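Glucosamine kinase (Streptacidiphilus jiangxiensis, PDB 6HWJ) catalyses the magnesium-dependent transfer of phosphate from ATP to D-glucosamine, giving D-glucosamine 6-phosphate, and acts more weakly on glucose. Local coordinates at residues R151-E162 / L225-R236. Residues are numbered along the deposited sequence; the frame is centred on the assembly and turned at random.
Sequences RIAALARGGFTE and LTARMHAALAAR
Leu155 and Leu233 carry the apolar centre of this contact, Leu155 CG lying 3.7 Å from Leu233 CD2. Leu155 CD2 also reaches Met229 CG and Ala232 CB, while Ala154 CB packs on the methylenes of Arg236. Small residues permit the close approach: the axes of helices 151-157 and 225-234 come within 8.1 Å at 101°, and Gly158 CA sits 4.2 Å from Ala232 CB. A Schellman motif with Gly159 at C-prime ends the first helix and turns the chain so that Phe160 packs against helix 225-234. A chi1 of -177° puts the Phe160 ring beside its own carbonyl carbon and alongside Met229; Phe160 CE1 is 3.7 Å from Met229 CB, and Leu225 O meets the ring edge.

The polar contact is a salt bridge, Arg228 NH1 to Glu162 OE2 at 3.0 Å. The acceptor lies near the guanidinium plane, but NH1 approaches from 58° above the carboxylate plane. Beyond the opposite end, Arg151 NE bonds to Val297 O and Arg236 NH1 pairs with Asp296.

Helices 148-157 and 212-234 are thus joined mainly by apolar contacts, with one tilted ion pair at the more solvent-accessible end. Arg151 and Leu155 also touch Phe318, between magnesium ligands Asp317 and Asp319, so the junction borders the metal site.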
ATOM      1  N   ARG A 151      -7.238  -1.184  -7.726  1.00 26.96           N
ATOM      2  CA  ARG A 151      -5.858  -1.097  -8.198  1.00 25.36           C
ATOM      3  C   ARG A 151      -5.407  -2.407  -8.834  1.00 26.65           C
ATOM      4  O   ARG A 151      -4.877  -2.416  -9.952  1.00 24.82           O
ATOM      5  CB  ARG A 151      -4.929  -0.727  -7.038  1.00 23.03           C
ATOM      6  CG  ARG A 151      -5.264   0.616  -6.381  1.00 26.35           C
ATOM      7  CD  ARG A 151      -4.983   1.805  -7.259  1.00 26.85           C
ATOM      8  NE  ARG A 151      -5.448   3.038  -6.617  1.00 29.36           N
ATOM      9  CZ  ARG A 151      -6.720   3.442  -6.581  1.00 28.59           C
ATOM     10  NH1 ARG A 151      -7.668   2.742  -7.166  1.00 26.40           N
ATOM     11  NH2 ARG A 151      -7.040   4.551  -5.959  1.00 32.40           N
ATOM     12  N   ILE A 152      -5.611  -3.529  -8.133  1.00 25.93           N
ATOM     13  CA  ILE A 152      -5.145  -4.814  -8.639  1.00 25.35           C
ATOM     14  C   ILE A 152      -5.838  -5.161  -9.948  1.00 24.70           C
ATOM     15  O   ILE A 152      -5.199  -5.592 -10.914  1.00 25.64           O
ATOM     16  CB  ILE A 152      -5.349  -5.913  -7.571  1.00 27.76           C
ATOM     17  CG1 ILE A 152      -4.410  -5.659  -6.385  1.00 29.99           C
ATOM     18  CG2 ILE A 152      -5.061  -7.287  -8.179  1.00 28.75           C
ATOM     19  CD1 ILE A 152      -4.701  -6.490  -5.147  1.00 31.65           C
ATOM     20  N   ALA A 153      -7.167  -4.980  -9.999  1.00 27.19           N
ATOM     21  CA  ALA A 153      -7.897  -5.271 -11.232  1.00 28.06           C
ATOM     22  C   ALA A 153      -7.431  -4.389 -12.387  1.00 28.56           C
ATOM     23  O   ALA A 153      -7.229  -4.873 -13.512  1.00 30.03           O
ATOM     24  CB  ALA A 153      -9.403  -5.103 -11.001  1.00 26.59           C
ATOM     25  N   ALA A 154      -7.239  -3.094 -12.138  1.00 28.37           N
ATOM     26  CA  ALA A 154      -6.776  -2.215 -13.203  1.00 29.57           C
ATOM     27  C   ALA A 154      -5.413  -2.654 -13.721  1.00 27.38           C
ATOM     28  O   ALA A 154      -5.161  -2.642 -14.935  1.00 30.69           O
ATOM     29  CB  ALA A 154      -6.717  -0.762 -12.701  1.00 33.17           C
ATOM     30  N   LEU A 155      -4.513  -3.031 -12.817  1.00 24.54           N
ATOM     31  CA  LEU A 155      -3.188  -3.479 -13.228  1.00 26.56           C
ATOM     32  C   LEU A 155      -3.270  -4.757 -14.068  1.00 27.62           C
ATOM     33  O   LEU A 155      -2.672  -4.847 -15.147  1.00 29.94           O
ATOM     34  CB  LEU A 155      -2.319  -3.701 -11.979  1.00 27.79           C
ATOM     35  CG  LEU A 155      -1.993  -2.401 -11.229  1.00 28.05           C
ATOM     36  CD1 LEU A 155      -1.428  -2.686  -9.844  1.00 31.02           C
ATOM     37  CD2 LEU A 155      -1.015  -1.581 -12.045  1.00 29.62           C
ATOM     38  N   ALA A 156      -4.007  -5.756 -13.587  1.00 29.82           N
ATOM     39  CA  ALA A 156      -4.164  -6.996 -14.346  1.00 33.87           C
ATOM     40  C   ALA A 156      -4.756  -6.728 -15.725  1.00 34.99           C
ATOM     41  O   ALA A 156      -4.242  -7.217 -16.734  1.00 35.07           O
ATOM     42  CB  ALA A 156      -5.046  -7.976 -13.561  1.00 32.47           C
ATOM     43  N   ARG A 157      -5.835  -5.937 -15.788  1.00 37.97           N
ATOM     44  CA  ARG A 157      -6.446  -5.602 -17.070  1.00 37.03           C
ATOM     45  C   ARG A 157      -5.485  -4.868 -17.989  1.00 38.11           C
ATOM     46  O   ARG A 157      -5.600  -4.963 -19.226  1.00 35.23           O
ATOM     47  CB  ARG A 157      -7.701  -4.741 -16.855  1.00 38.40           C
ATOM     48  N   GLY A 158      -4.559  -4.106 -17.421  1.00 36.69           N
ATOM     49  CA  GLY A 158      -3.609  -3.371 -18.210  1.00 35.49           C
ATOM     50  C   GLY A 158      -2.364  -4.136 -18.601  1.00 38.64           C
ATOM     51  O   GLY A 158      -1.448  -3.536 -19.169  1.00 39.72           O
ATOM     52  N   GLY A 159      -2.295  -5.433 -18.310  1.00 38.67           N
ATOM     53  CA  GLY A 159      -1.134  -6.225 -18.646  1.00 41.29           C
ATOM     54  C   GLY A 159       0.043  -6.081 -17.713  1.00 39.13           C
ATOM     55  O   GLY A 159       1.098  -6.649 -17.990  1.00 41.50           O
ATOM     56  N   PHE A 160      -0.090  -5.319 -16.631  1.00 33.58           N
ATOM     57  CA  PHE A 160       0.975  -5.211 -15.638  1.00 29.86           C
ATOM     58  C   PHE A 160       1.148  -6.537 -14.898  1.00 31.62           C
ATOM     59  O   PHE A 160       0.184  -7.087 -14.359  1.00 31.30           O
ATOM     60  CB  PHE A 160       0.630  -4.079 -14.677  1.00 26.48           C
ATOM     61  CG  PHE A 160       1.665  -3.809 -13.637  1.00 26.72           C
ATOM     62  CD1 PHE A 160       2.738  -2.971 -13.905  1.00 26.57           C
ATOM     63  CD2 PHE A 160       1.551  -4.366 -12.372  1.00 24.38           C
ATOM     64  CE1 PHE A 160       3.682  -2.702 -12.920  1.00 24.41           C
ATOM     65  CE2 PHE A 160       2.498  -4.123 -11.403  1.00 26.77           C
ATOM     66  CZ  PHE A 160       3.564  -3.270 -11.683  1.00 27.82           C
ATOM     67  N   THR A 161       2.382  -7.050 -14.870  1.00 32.10           N
ATOM     68  CA  THR A 161       2.658  -8.347 -14.238  1.00 30.81           C
ATOM     69  C   THR A 161       3.682  -8.279 -13.115  1.00 29.91           C
ATOM     70  O   THR A 161       3.988  -9.315 -12.518  1.00 28.43           O
ATOM     71  CB  THR A 161       3.147  -9.374 -15.274  1.00 33.59           C
ATOM     72  OG1 THR A 161       4.401  -8.947 -15.846  1.00 33.22           O
ATOM     73  CG2 THR A 161       2.117  -9.538 -16.381  1.00 34.81           C
ATOM     74  N   GLU A 162       4.233  -7.099 -12.803  1.00 27.20           N
ATOM     75  CA  GLU A 162       5.251  -7.009 -11.753  1.00 28.15           C
ATOM     76  C   GLU A 162       4.579  -6.829 -10.391  1.00 29.91           C
ATOM     77  O   GLU A 162       4.732  -5.835  -9.699  1.00 26.12           O
ATOM     78  CB  GLU A 162       6.229  -5.888 -12.062  1.00 28.22           C
ATOM     79  CG  GLU A 162       7.215  -6.280 -13.156  1.00 33.22           C
ATOM     80  CD  GLU A 162       8.094  -5.137 -13.569  1.00 30.74           C
ATOM     81  OE1 GLU A 162       9.214  -5.029 -13.033  1.00 31.14           O
ATOM     82  OE2 GLU A 162       7.645  -4.344 -14.421  1.00 27.75           O
ATOM     83  N   LEU A 225       9.187  -0.161 -13.623  1.00 25.06           N
ATOM     84  CA  LEU A 225       8.020  -0.771 -12.985  1.00 23.87           C
ATOM     85  C   LEU A 225       6.974   0.281 -12.632  1.00 23.61           C
ATOM     86  O   LEU A 225       5.779   0.101 -12.909  1.00 25.80           O
ATOM     87  CB  LEU A 225       8.456  -1.549 -11.725  1.00 26.41           C
ATOM     88  CG  LEU A 225       7.372  -2.219 -10.873  1.00 24.08           C
ATOM     89  CD1 LEU A 225       7.976  -3.332 -10.020  1.00 27.31           C
ATOM     90  CD2 LEU A 225       6.676  -1.211  -9.929  1.00 25.85           C
ATOM     91  N   THR A 226       7.409   1.383 -12.026  1.00 22.64           N
ATOM     92  CA  THR A 226       6.514   2.465 -11.642  1.00 23.91           C
ATOM     93  C   THR A 226       5.798   3.053 -12.856  1.00 26.75           C
ATOM     94  O   THR A 226       4.606   3.369 -12.779  1.00 24.84           O
ATOM     95  CB  THR A 226       7.304   3.561 -10.920  1.00 24.43           C
ATOM     96  OG1 THR A 226       8.083   2.984  -9.860  1.00 23.27           O
ATOM     97  CG2 THR A 226       6.358   4.623 -10.349  1.00 24.22           C
ATOM     98  N   ALA A 227       6.506   3.185 -13.982  1.00 26.05           N
ATOM     99  CA  ALA A 227       5.893   3.718 -15.198  1.00 27.09           C
ATOM    100  C   ALA A 227       4.876   2.751 -15.789  1.00 26.30           C
ATOM    101  O   ALA A 227       3.788   3.165 -16.225  1.00 26.74           O
ATOM    102  CB  ALA A 227       6.969   4.057 -16.236  1.00 29.22           C
ATOM    103  N   ARG A 228       5.203   1.457 -15.811  1.00 23.69           N
ATOM    104  CA  ARG A 228       4.243   0.453 -16.258  1.00 25.38           C
ATOM    105  C   ARG A 228       3.014   0.442 -15.351  1.00 27.59           C
ATOM    106  O   ARG A 228       1.875   0.308 -15.827  1.00 23.86           O
ATOM    107  CB  ARG A 228       4.898  -0.929 -16.279  1.00 26.78           C
ATOM    108  CG  ARG A 228       5.998  -1.093 -17.328  1.00 28.10           C
ATOM    109  CD  ARG A 228       6.754  -2.411 -17.119  1.00 27.55           C
ATOM    110  NE  ARG A 228       7.701  -2.645 -18.216  1.00 26.22           N
ATOM    111  CZ  ARG A 228       8.605  -3.623 -18.228  1.00 30.03           C
ATOM    112  NH1 ARG A 228       8.718  -4.453 -17.194  1.00 29.14           N
ATOM    113  NH2 ARG A 228       9.410  -3.761 -19.270  1.00 29.42           N
ATOM    114  N   MET A 229       3.237   0.527 -14.043  1.00 23.33           N
ATOM    115  CA  MET A 229       2.142   0.583 -13.075  1.00 27.93           C
ATOM    116  C   MET A 229       1.245   1.792 -13.341  1.00 28.25           C
ATOM    117  O   MET A 229       0.018   1.651 -13.473  1.00 27.79           O
ATOM    118  CB  MET A 229       2.727   0.626 -11.657  1.00 24.35           C
ATOM    119  CG  MET A 229       1.700   0.604 -10.533  1.00 27.97           C
ATOM    120  SD  MET A 229       2.504   0.722  -8.901  1.00 25.93           S
ATOM    121  CE  MET A 229       2.907   2.465  -8.853  1.00 29.60           C
ATOM    122  N   HIS A 230       1.845   2.986 -13.472  1.00 26.43           N
ATOM    123  CA  HIS A 230       1.034   4.187 -13.679  1.00 29.16           C
ATOM    124  C   HIS A 230       0.294   4.154 -15.013  1.00 27.81           C
ATOM    125  O   HIS A 230      -0.868   4.563 -15.098  1.00 29.16           O
ATOM    126  CB  HIS A 230       1.907   5.440 -13.586  1.00 25.50           C
ATOM    127  CG  HIS A 230       2.333   5.774 -12.199  1.00 26.82           C
ATOM    128  ND1 HIS A 230       3.397   6.608 -11.927  1.00 29.52           N
ATOM    129  CD2 HIS A 230       1.835   5.397 -11.001  1.00 25.86           C
ATOM    130  CE1 HIS A 230       3.530   6.724 -10.620  1.00 29.20           C
ATOM    131  NE2 HIS A 230       2.597   5.992 -10.038  1.00 27.00           N
ATOM    132  N   ALA A 231       0.945   3.676 -16.069  1.00 28.91           N
ATOM    133  CA  ALA A 231       0.290   3.613 -17.369  1.00 32.19           C
ATOM    134  C   ALA A 231      -0.959   2.747 -17.306  1.00 30.04           C
ATOM    135  O   ALA A 231      -1.980   3.072 -17.918  1.00 30.92           O
ATOM    136  CB  ALA A 231       1.259   3.085 -18.430  1.00 34.25           C
ATOM    137  N   ALA A 232      -0.897   1.639 -16.573  1.00 29.13           N
ATOM    138  CA  ALA A 232      -2.053   0.768 -16.445  1.00 30.13           C
ATOM    139  C   ALA A 232      -3.132   1.408 -15.585  1.00 31.18           C
ATOM    140  O   ALA A 232      -4.318   1.339 -15.920  1.00 31.40           O
ATOM    141  CB  ALA A 232      -1.643  -0.586 -15.831  1.00 29.65           C
ATOM    142  N   LEU A 233      -2.747   2.003 -14.453  1.00 28.70           N
ATOM    143  CA  LEU A 233      -3.729   2.639 -13.584  1.00 27.43           C
ATOM    144  C   LEU A 233      -4.390   3.813 -14.287  1.00 29.82           C
ATOM    145  O   LEU A 233      -5.598   4.046 -14.136  1.00 33.71           O
ATOM    146  CB  LEU A 233      -3.058   3.086 -12.283  1.00 24.54           C
ATOM    147  CG  LEU A 233      -2.457   1.991 -11.415  1.00 25.60           C
ATOM    148  CD1 LEU A 233      -1.712   2.595 -10.251  1.00 27.83           C
ATOM    149  CD2 LEU A 233      -3.497   0.976 -10.912  1.00 26.70           C
ATOM    150  N   ALA A 234      -3.625   4.558 -15.078  1.00 30.61           N
ATOM    151  CA  ALA A 234      -4.164   5.741 -15.734  1.00 34.35           C
ATOM    152  C   ALA A 234      -5.209   5.389 -16.783  1.00 37.20           C
ATOM    153  O   ALA A 234      -5.973   6.270 -17.198  1.00 33.26           O
ATOM    154  CB  ALA A 234      -3.040   6.557 -16.383  1.00 33.78           C
ATOM    155  N   ALA A 235      -5.272   4.128 -17.216  1.00 37.19           N
ATOM    156  CA  ALA A 235      -6.296   3.718 -18.169  1.00 40.02           C
ATOM    157  C   ALA A 235      -7.704   3.834 -17.597  1.00 38.90           C
ATOM    158  O   ALA A 235      -8.669   3.918 -18.364  1.00 41.40           O
ATOM    159  CB  ALA A 235      -6.040   2.278 -18.621  1.00 42.16           C
ATOM    160  N   ARG A 236      -7.851   3.849 -16.273  1.00 36.70           N
ATOM    161  CA  ARG A 236      -9.148   4.092 -15.657  1.00 43.34           C
ATOM    162  C   ARG A 236      -9.554   5.559 -15.728  1.00 43.29           C
ATOM    163  O   ARG A 236     -10.685   5.898 -15.356  1.00 43.39           O
ATOM    164  CB  ARG A 236      -9.143   3.639 -14.198  1.00 55.76           C
ATOM    165  CG  ARG A 236      -9.111   2.118 -14.025  1.00 71.24           C
ATOM    166  CD  ARG A 236      -9.610   1.681 -12.650  1.00 86.60           C
ATOM    167  NE  ARG A 236     -11.016   2.019 -12.435  1.00103.30           N
ATOM    168  CZ  ARG A 236     -11.447   3.070 -11.736  1.00117.23           C
ATOM    169  NH1 ARG A 236     -10.588   3.906 -11.165  1.00120.20           N
ATOM    170  NH2 ARG A 236     -12.748   3.285 -11.610  1.00123.95           N
TER
HETATM  171  O   HOH W   1      -5.842  -0.919 -16.536  1.00 32.25           O